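Local coordinates for porin protein associated with imipenem resistance (Acinetobacter baumannii, PDB 4FUV) that forms an eight-stranded outer-membrane beta-barrel associated with imipenem resistance and probably takes part in the transport of ornithine and imipenem, at residues Q37-A45 with A79-S87. Sequence-based numbering, arbitrary orientation.
Sequences QANPYVGLA and AEIRPWGAS. With C8E ((hydroxyethyloxy)tri(ethyloxy)octane), chain E; C8E ((hydroxyethyloxy)tri(ethyloxy)octane), chain H.
Gly-43 and Glu-80 form a hydrogen-bonded antiparallel pair where strands 42-56 and 64-81 of the barrel wall run out into turns. Gly-43 N donates to Glu-80 O in the carbonyl plane (2.9 Å), whereas Glu-80 N approaches Gly-43 O from 49° above its carbonyl plane. Beyond the last bridge, Arg-82 N still reaches Tyr-41 O at 2.9 Å, so the ladder extends into both loops.

Polar side chains gather on the face of the sheet that bears Glu-80, which probably looks into the barrel. Glu-80 is shared between two arginines: OE2 pairs with Arg-22, while OE1 takes Arg-82 NH1 on its anti side at 3.2 Å, in the guanidinium plane. A water accepts from Arg-82 NH1 and donates to Glu-80 O; in one of its two conformers, Gln-37 joins through NE2, which donates to this water and to Asn-39 O. Asn-39 OD1 accepts from Tyr-41 N in an Asx turn.

Close packing joins the two loops. The Tyr-41 ring has CG anti to its carbonyl carbon (chi1 -58°) and extends alongside the type I turn from Arg-82 to Gly-85. Arg-82 O meets the ring edge at Tyr-41 CD1 (3.2 Å), and Ala-86 CB makes an apolar contact with Tyr-41 CZ at 3.9 Å. Polar links add to this: Pro-40 O receives a CA-H...O contact from Gly-85 CA (3.2 Å), and a water bridges that oxygen to Gly-85 O.

Within the same turn, Trp-84 lies between Pro-83 CB on one face and detergent on the other, while its NE1 donates almost straight to an ether oxygen, O12, of a second detergent molecule (3.0 Å). The chemistry thus separates a buried, water-bridged charge network, in which Arg-22 probably helps balance Glu-80, from a detergent-coated tryptophan consistent with a membrane-facing rim.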
loop_
_atom_site.group_PDB
_atom_site.type_symbol
_atom_site.label_atom_id
_atom_site.label_comp_id
_atom_site.label_asym_id
_atom_site.label_seq_id
_atom_site.Cartn_x
_atom_site.Cartn_y
_atom_site.Cartn_z
ATOM N N GLN A 37 -17.804 -30.606 -24.896
ATOM C CA GLN A 37 -19.053 -30.117 -24.318
ATOM C C GLN A 37 -20.112 -31.218 -24.475
ATOM O O GLN A 37 -20.479 -31.599 -25.586
ATOM C CB GLN A 37 -19.478 -28.794 -24.977
ATOM C CG GLN A 37 -20.511 -27.946 -24.209
ATOM C CD GLN A 37 -19.934 -27.180 -23.002
ATOM O OE1 GLN A 37 -18.858 -26.590 -23.079
ATOM N NE2 GLN A 37 -20.670 -27.183 -21.886
ATOM N N ALA A 38 -20.563 -31.769 -23.353
ATOM C CA ALA A 38 -21.541 -32.855 -23.396
ATOM C C ALA A 38 -22.948 -32.299 -23.612
ATOM O O ALA A 38 -23.757 -32.890 -24.330
ATOM C CB ALA A 38 -21.481 -33.698 -22.124
ATOM N N ASN A 39 -23.215 -31.160 -22.982
ATOM C CA ASN A 39 -24.449 -30.410 -23.180
ATOM C C ASN A 39 -24.150 -28.964 -22.741
ATOM O O ASN A 39 -23.028 -28.695 -22.309
ATOM C CB ASN A 39 -25.615 -31.078 -22.411
ATOM C CG ASN A 39 -25.396 -31.118 -20.903
ATOM O OD1 ASN A 39 -25.026 -30.119 -20.273
ATOM N ND2 ASN A 39 -25.646 -32.279 -20.316
ATOM N N PRO A 40 -25.118 -28.031 -22.844
ATOM C CA PRO A 40 -24.726 -26.656 -22.480
ATOM C C PRO A 40 -24.239 -26.482 -21.032
ATOM O O PRO A 40 -23.550 -25.507 -20.738
ATOM C CB PRO A 40 -26.017 -25.860 -22.679
ATOM C CG PRO A 40 -26.774 -26.627 -23.736
ATOM C CD PRO A 40 -26.454 -28.076 -23.478
ATOM N N TYR A 41 -24.575 -27.424 -20.158
ATOM C CA TYR A 41 -24.282 -27.297 -18.736
ATOM C C TYR A 41 -23.000 -28.033 -18.302
ATOM O O TYR A 41 -22.390 -27.681 -17.297
ATOM C CB TYR A 41 -25.479 -27.797 -17.929
ATOM C CG TYR A 41 -26.756 -27.056 -18.250
ATOM C CD1 TYR A 41 -26.995 -25.793 -17.719
ATOM C CD2 TYR A 41 -27.707 -27.596 -19.120
ATOM C CE1 TYR A 41 -28.162 -25.090 -18.007
ATOM C CE2 TYR A 41 -28.894 -26.891 -19.420
ATOM C CZ TYR A 41 -29.101 -25.642 -18.859
ATOM O OH TYR A 41 -30.245 -24.922 -19.138
ATOM N N VAL A 42 -22.602 -29.057 -19.054
ATOM C CA VAL A 42 -21.534 -29.941 -18.607
ATOM C C VAL A 42 -20.483 -30.135 -19.680
ATOM O O VAL A 42 -20.764 -30.584 -20.799
ATOM C CB VAL A 42 -22.059 -31.312 -18.134
ATOM C CG1 VAL A 42 -20.892 -32.222 -17.711
ATOM C CG2 VAL A 42 -23.005 -31.128 -16.960
ATOM N N GLY A 43 -19.254 -29.784 -19.326
ATOM C CA GLY A 43 -18.156 -29.888 -20.252
ATOM C C GLY A 43 -16.939 -30.462 -19.576
ATOM O O GLY A 43 -16.936 -30.712 -18.362
ATOM N N LEU A 44 -15.897 -30.649 -20.372
ATOM C CA LEU A 44 -14.691 -31.334 -19.925
ATOM C C LEU A 44 -13.479 -30.639 -20.517
ATOM O O LEU A 44 -13.501 -30.257 -21.688
ATOM C CB LEU A 44 -14.741 -32.776 -20.406
ATOM C CG LEU A 44 -13.989 -33.845 -19.637
ATOM C CD1 LEU A 44 -14.426 -33.843 -18.170
ATOM C CD2 LEU A 44 -14.281 -35.179 -20.302
ATOM N N ALA A 45 -12.441 -30.468 -19.702
ATOM C CA ALA A 45 -11.169 -29.902 -20.137
ATOM C C ALA A 45 -10.006 -30.826 -19.789
ATOM O O ALA A 45 -9.813 -31.201 -18.629
ATOM C CB ALA A 45 -10.944 -28.515 -19.496
ATOM N N ALA A 79 -14.052 -31.487 -15.058
ATOM C CA ALA A 79 -15.437 -31.223 -15.465
ATOM C C ALA A 79 -15.705 -29.738 -15.260
ATOM O O ALA A 79 -15.293 -29.161 -14.244
ATOM C CB ALA A 79 -16.399 -32.047 -14.629
ATOM N N GLU A 80 -16.387 -29.109 -16.213
ATOM C CA GLU A 80 -16.827 -27.731 -16.029
ATOM C C GLU A 80 -18.359 -27.647 -16.034
ATOM O O GLU A 80 -19.025 -28.061 -16.984
ATOM C CB GLU A 80 -16.228 -26.805 -17.098
ATOM C CG GLU A 80 -14.705 -26.912 -17.215
ATOM C CD GLU A 80 -14.117 -25.877 -18.162
ATOM O OE1 GLU A 80 -14.856 -25.354 -19.031
ATOM O OE2 GLU A 80 -12.912 -25.580 -18.029
ATOM N N ILE A 81 -18.906 -27.107 -14.962
ATOM C CA ILE A 81 -20.346 -27.004 -14.824
ATOM C C ILE A 81 -20.785 -25.553 -14.933
ATOM O O ILE A 81 -20.363 -24.702 -14.151
ATOM C CB ILE A 81 -20.848 -27.614 -13.494
ATOM C CG1 ILE A 81 -20.626 -29.128 -13.487
ATOM C CG2 ILE A 81 -22.360 -27.312 -13.304
ATOM C CD1 ILE A 81 -19.359 -29.589 -12.832
ATOM N N ARG A 82 -21.643 -25.287 -15.915
ATOM C CA ARG A 82 -22.146 -23.941 -16.164
ATOM C C ARG A 82 -23.611 -23.851 -15.757
ATOM O O ARG A 82 -24.472 -24.350 -16.477
ATOM C CB ARG A 82 -21.989 -23.601 -17.654
ATOM C CG ARG A 82 -20.549 -23.424 -18.103
ATOM C CD ARG A 82 -20.434 -23.242 -19.648
ATOM N NE ARG A 82 -19.250 -22.460 -20.001
ATOM C CZ ARG A 82 -17.996 -22.902 -19.876
ATOM N NH1 ARG A 82 -17.749 -24.131 -19.428
ATOM N NH2 ARG A 82 -16.984 -22.118 -20.222
ATOM N N PRO A 83 -23.894 -23.246 -14.586
ATOM C CA PRO A 83 -25.285 -23.174 -14.105
ATOM C C PRO A 83 -26.195 -22.428 -15.084
ATOM O O PRO A 83 -27.382 -22.715 -15.142
ATOM C CB PRO A 83 -25.166 -22.415 -12.767
ATOM C CG PRO A 83 -23.771 -22.767 -12.275
ATOM C CD PRO A 83 -22.929 -22.804 -13.557
ATOM N N TRP A 84 -25.629 -21.513 -15.865
ATOM C CA TRP A 84 -26.392 -20.766 -16.850
ATOM C C TRP A 84 -25.939 -21.093 -18.280
ATOM O O TRP A 84 -25.943 -20.239 -19.175
ATOM C CB TRP A 84 -26.284 -19.272 -16.549
ATOM C CG TRP A 84 -26.653 -18.958 -15.121
ATOM C CD1 TRP A 84 -27.913 -18.743 -14.618
ATOM C CD2 TRP A 84 -25.775 -18.864 -14.000
ATOM N NE1 TRP A 84 -27.859 -18.491 -13.272
ATOM C CE2 TRP A 84 -26.541 -18.563 -12.874
ATOM C CE3 TRP A 84 -24.384 -18.991 -13.869
ATOM C CZ2 TRP A 84 -25.989 -18.397 -11.612
ATOM C CZ3 TRP A 84 -23.837 -18.823 -12.619
ATOM C CH2 TRP A 84 -24.634 -18.529 -11.507
ATOM N N GLY A 85 -25.599 -22.359 -18.483
ATOM C CA GLY A 85 -24.983 -22.811 -19.714
ATOM C C GLY A 85 -25.771 -22.601 -20.988
ATOM O O GLY A 85 -25.165 -22.489 -22.060
ATOM N N ALA A 86 -27.102 -22.555 -20.885
ATOM C CA ALA A 86 -27.951 -22.432 -22.075
ATOM C C ALA A 86 -28.302 -20.981 -22.366
ATOM O O ALA A 86 -29.026 -20.690 -23.324
ATOM C CB ALA A 86 -29.235 -23.278 -21.935
ATOM N N SER A 87 -27.797 -20.073 -21.536
ATOM C CA SER A 87 -28.042 -18.649 -21.730
ATOM C C SER A 87 -27.321 -18.088 -22.956
ATOM O O SER A 87 -26.227 -18.525 -23.291
ATOM C CB SER A 87 -27.631 -17.862 -20.486
ATOM O OG SER A 87 -27.703 -16.471 -20.723
HETATM C C5 C8E E . -24.520 -22.282 -8.134
HETATM C C6 C8E E . -25.895 -21.624 -8.042
HETATM C C7 C8E E . -26.718 -21.861 -9.300
HETATM C C8 C8E E . -27.691 -20.713 -9.542
HETATM O O9 C8E E . -28.910 -21.223 -10.032
HETATM C C10 C8E E . -29.551 -20.378 -10.969
HETATM C C11 C8E E . -29.823 -18.996 -10.392
HETATM O O12 C8E E . -30.264 -18.210 -11.473
HETATM C C13 C8E E . -30.070 -16.822 -11.326
HETATM C C14 C8E E . -30.372 -16.207 -12.686
HETATM O O15 C8E E . -29.295 -15.430 -13.162
HETATM C C16 C8E E . -29.586 -14.875 -14.429
HETATM C C17 C8E E . -28.965 -15.719 -15.540
HETATM O O18 C8E E . -29.663 -15.599 -16.773
HETATM C C19 C8E E . -30.408 -16.760 -17.096
HETATM C C20 C8E E . -29.456 -17.915 -17.351
HETATM O O21 C8E E . -30.054 -18.918 -18.125
HETATM C C1 C8E H . -25.703 -14.478 -10.947
HETATM C C2 C8E H . -25.225 -14.870 -12.347
HETATM C C3 C8E H . -25.899 -14.011 -13.413
HETATM C C4 C8E H . -24.900 -13.511 -14.452
HETATM C C5 C8E H . -25.640 -12.946 -15.668
HETATM C C6 C8E H . -25.100 -11.562 -16.033
HETATM O O HOH W 1 -19.491 -26.373 -19.272
HETATM O O HOH W 2 -17.191 -26.982 -20.597
HETATM O O HOH W 3 -22.824 -23.708 -22.466
#